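Long-range contact in lactate dehydrogenase, adjacent gene encodes predicted malate dehydrogenase (Cryptosporidium parvum, PDB 4ND4), which probably catalyses the NAD-dependent interconversion of (S)-lactate and pyruvate as a member of the lactate/malate dehydrogenase superfamily: residues I120-D125 with G175-G180. Sequence-based numbering, arbitrary orientation.
Sequences ITNPLD and GGHGDG. With NAD (nicotinamide-adenine-dinucleotide), chain C; PYR (pyruvic acid), chain D.
The H177 ring and the N122 amide lie nearly coplanar, 10° apart, with N122 OD1 at the ring's edge, 3.7 Å from H177 CD2. Also in the ring plane, at NE2, sits the keto oxygen of pyruvate: H177 NE2 donates to PYR O3 at 2.7 Å and N122 ND2 reaches it at 2.9 Å. Two N-H groups, one from each segment, thus hold the carbonyl and would probably polarise it toward hydride attack in the direction of pyruvate reduction. The nicotinamide oxygen O7N and L124 CB approach the ring obliquely. N122 ND2 also donates to the ribose hydroxyl O2D, while OD1 accepts from L124 N on a lone pair in the carbonyl plane, an Asx turn that fixes the amide's rotation. D125 holds the histidine's backbone: its OD2 takes H177 N at 2.6 Å on the syn side, 20° out of the carboxylate plane. The imidazole points at the substrate because chi1 (-173°) swings CG away from the amide nitrogen of H177, and D150 OD2 is hydrogen-bonded to ND1, the Asp-His pair familiar from this family; H177 is the predicted proton acceptor in lactate oxidation. R90 and R153 complete the pyruvate site. The contact is buried and joins two domains: 120-125 runs from strand 116-119 of the parallel Rossmann sheet, through a cis peptide before P123, into helix 124-135, whereas 175-180 lies in the loop between strands 169-174 and 182-183 of the antiparallel sheet.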
loop_
_atom_site.group_PDB
_atom_site.type_symbol
_atom_site.label_atom_id
_atom_site.label_comp_id
_atom_site.label_asym_id
_atom_site.label_seq_id
_atom_site.Cartn_x
_atom_site.Cartn_y
_atom_site.Cartn_z
ATOM N N ILE A 120 16.564 -18.078 9.827
ATOM C CA ILE A 120 16.591 -17.013 10.838
ATOM C C ILE A 120 17.195 -17.507 12.157
ATOM O O ILE A 120 17.863 -16.748 12.861
ATOM C CB ILE A 120 15.179 -16.441 11.072
ATOM C CG1 ILE A 120 14.649 -15.856 9.761
ATOM C CG2 ILE A 120 15.194 -15.393 12.179
ATOM C CD1 ILE A 120 13.237 -15.329 9.839
ATOM N N THR A 121 16.958 -18.781 12.469
ATOM C CA THR A 121 17.485 -19.456 13.654
ATOM C C THR A 121 18.948 -19.125 13.960
ATOM O O THR A 121 19.809 -19.218 13.084
ATOM C CB THR A 121 17.358 -20.985 13.469
ATOM O OG1 THR A 121 16.001 -21.314 13.136
ATOM C CG2 THR A 121 17.771 -21.731 14.723
ATOM N N ASN A 122 19.217 -18.749 15.211
ATOM C CA ASN A 122 20.577 -18.439 15.668
ATOM C C ASN A 122 21.325 -19.672 16.181
ATOM O O ASN A 122 20.687 -20.635 16.618
ATOM C CB ASN A 122 20.545 -17.369 16.766
ATOM C CG ASN A 122 20.665 -15.959 16.213
ATOM O OD1 ASN A 122 21.439 -15.713 15.292
ATOM N ND2 ASN A 122 19.912 -15.025 16.788
ATOM N N PRO A 123 22.676 -19.658 16.125
ATOM C CA PRO A 123 23.552 -18.608 15.583
ATOM C C PRO A 123 23.523 -18.600 14.053
ATOM O O PRO A 123 23.964 -19.557 13.412
ATOM C CB PRO A 123 24.938 -18.991 16.111
ATOM C CG PRO A 123 24.875 -20.468 16.302
ATOM C CD PRO A 123 23.454 -20.780 16.685
ATOM N N LEU A 124 23.015 -17.506 13.495
ATOM C CA LEU A 124 22.571 -17.441 12.097
ATOM C C LEU A 124 23.524 -18.040 11.058
ATOM O O LEU A 124 23.158 -18.978 10.349
ATOM C CB LEU A 124 22.259 -15.982 11.732
ATOM C CG LEU A 124 21.618 -15.656 10.377
ATOM C CD1 LEU A 124 22.646 -15.512 9.263
ATOM C CD2 LEU A 124 20.541 -16.667 10.008
ATOM N N ASP A 125 24.730 -17.498 10.958
ATOM C CA ASP A 125 25.642 -17.868 9.864
ATOM C C ASP A 125 26.004 -19.346 9.897
ATOM O O ASP A 125 26.042 -20.006 8.854
ATOM C CB ASP A 125 26.905 -17.006 9.895
ATOM C CG ASP A 125 26.594 -15.528 9.774
ATOM O OD1 ASP A 125 26.506 -15.024 8.633
ATOM O OD2 ASP A 125 26.418 -14.878 10.826
ATOM N N GLY A 175 29.767 -9.370 7.306
ATOM C CA GLY A 175 30.383 -10.355 8.192
ATOM C C GLY A 175 29.342 -11.191 8.917
ATOM O O GLY A 175 28.181 -11.247 8.510
ATOM N N GLY A 176 29.765 -11.837 10.000
ATOM C CA GLY A 176 28.890 -12.709 10.774
ATOM C C GLY A 176 27.953 -11.930 11.674
ATOM O O GLY A 176 28.304 -10.865 12.183
ATOM N N HIS A 177 26.756 -12.473 11.869
ATOM C CA HIS A 177 25.753 -11.886 12.752
ATOM C C HIS A 177 26.131 -12.176 14.205
ATOM O O HIS A 177 25.580 -13.077 14.840
ATOM C CB HIS A 177 24.369 -12.452 12.407
ATOM C CG HIS A 177 23.236 -11.805 13.145
ATOM N ND1 HIS A 177 22.939 -10.466 13.028
ATOM C CD2 HIS A 177 22.304 -12.324 13.981
ATOM C CE1 HIS A 177 21.887 -10.181 13.776
ATOM N NE2 HIS A 177 21.482 -11.292 14.364
ATOM N N GLY A 178 27.092 -11.408 14.711
ATOM C CA GLY A 178 27.623 -11.566 16.069
ATOM C C GLY A 178 28.402 -10.324 16.471
ATOM O O GLY A 178 28.294 -9.293 15.817
ATOM N N ASP A 179 29.193 -10.413 17.537
ATOM C CA ASP A 179 29.994 -9.270 17.986
ATOM C C ASP A 179 30.989 -8.778 16.919
ATOM O O ASP A 179 31.249 -7.585 16.837
ATOM C CB ASP A 179 30.739 -9.590 19.292
ATOM C CG ASP A 179 29.814 -9.663 20.503
ATOM O OD1 ASP A 179 28.642 -9.240 20.411
ATOM O OD2 ASP A 179 30.268 -10.143 21.561
ATOM N N GLY A 180 31.519 -9.691 16.104
ATOM C CA GLY A 180 32.480 -9.347 15.041
ATOM C C GLY A 180 31.879 -8.688 13.805
ATOM O O GLY A 180 32.596 -8.279 12.894
HETATM P PA NAD C . 10.415 -18.481 19.975
HETATM O O1A NAD C . 9.360 -17.443 20.219
HETATM O O2A NAD C . 10.879 -19.349 21.113
HETATM O O5B NAD C . 9.896 -19.438 18.805
HETATM C C5B NAD C . 10.537 -20.665 18.490
HETATM C C4B NAD C . 9.469 -21.643 18.025
HETATM O O4B NAD C . 10.102 -22.785 17.455
HETATM C C3B NAD C . 8.575 -22.152 19.155
HETATM O O3B NAD C . 7.199 -21.843 18.900
HETATM C C2B NAD C . 8.791 -23.653 19.177
HETATM O O2B NAD C . 7.596 -24.393 19.444
HETATM C C1B NAD C . 9.318 -23.928 17.781
HETATM N N9A NAD C . 10.101 -25.178 17.665
HETATM C C8A NAD C . 10.926 -25.736 18.574
HETATM N N7A NAD C . 11.447 -26.889 18.083
HETATM C C5A NAD C . 10.952 -27.077 16.850
HETATM C C6A NAD C . 11.088 -28.088 15.781
HETATM N N6A NAD C . 11.887 -29.171 15.935
HETATM N N1A NAD C . 10.389 -27.886 14.641
HETATM C C2A NAD C . 9.585 -26.821 14.460
HETATM N N3A NAD C . 9.419 -25.870 15.395
HETATM C C4A NAD C . 10.066 -25.942 16.581
HETATM O O3 NAD C . 11.740 -17.820 19.311
HETATM P PN NAD C . 11.726 -16.490 18.391
HETATM O O1N NAD C . 11.704 -15.283 19.285
HETATM O O2N NAD C . 10.662 -16.628 17.334
HETATM O O5D NAD C . 13.152 -16.593 17.657
HETATM C C5D NAD C . 13.398 -17.692 16.787
HETATM C C4D NAD C . 14.883 -17.797 16.453
HETATM O O4D NAD C . 15.299 -16.648 15.705
HETATM C C3D NAD C . 15.787 -17.851 17.676
HETATM O O3D NAD C . 16.810 -18.822 17.435
HETATM C C2D NAD C . 16.377 -16.454 17.767
HETATM O O2D NAD C . 17.643 -16.414 18.436
HETATM C C1D NAD C . 16.486 -16.103 16.291
HETATM N N1N NAD C . 16.637 -14.681 15.938
HETATM C C2N NAD C . 17.419 -14.402 14.881
HETATM C C3N NAD C . 17.639 -13.095 14.451
HETATM C C7N NAD C . 18.512 -12.788 13.264
HETATM O O7N NAD C . 18.815 -11.626 13.038
HETATM N N7N NAD C . 18.941 -13.754 12.449
HETATM C C4N NAD C . 17.016 -12.062 15.141
HETATM C C5N NAD C . 16.211 -12.364 16.233
HETATM C C6N NAD C . 16.031 -13.691 16.615
HETATM C C PYR D . 19.197 -9.977 16.973
HETATM O O PYR D . 18.167 -9.395 17.372
HETATM O OXT PYR D . 20.085 -9.394 16.324
HETATM C CA PYR D . 19.373 -11.382 17.274
HETATM O O3 PYR D . 19.904 -12.096 16.442
HETATM C CB PYR D . 18.904 -11.911 18.596
HETATM O O HOH W 1 25.414 -12.283 8.834
#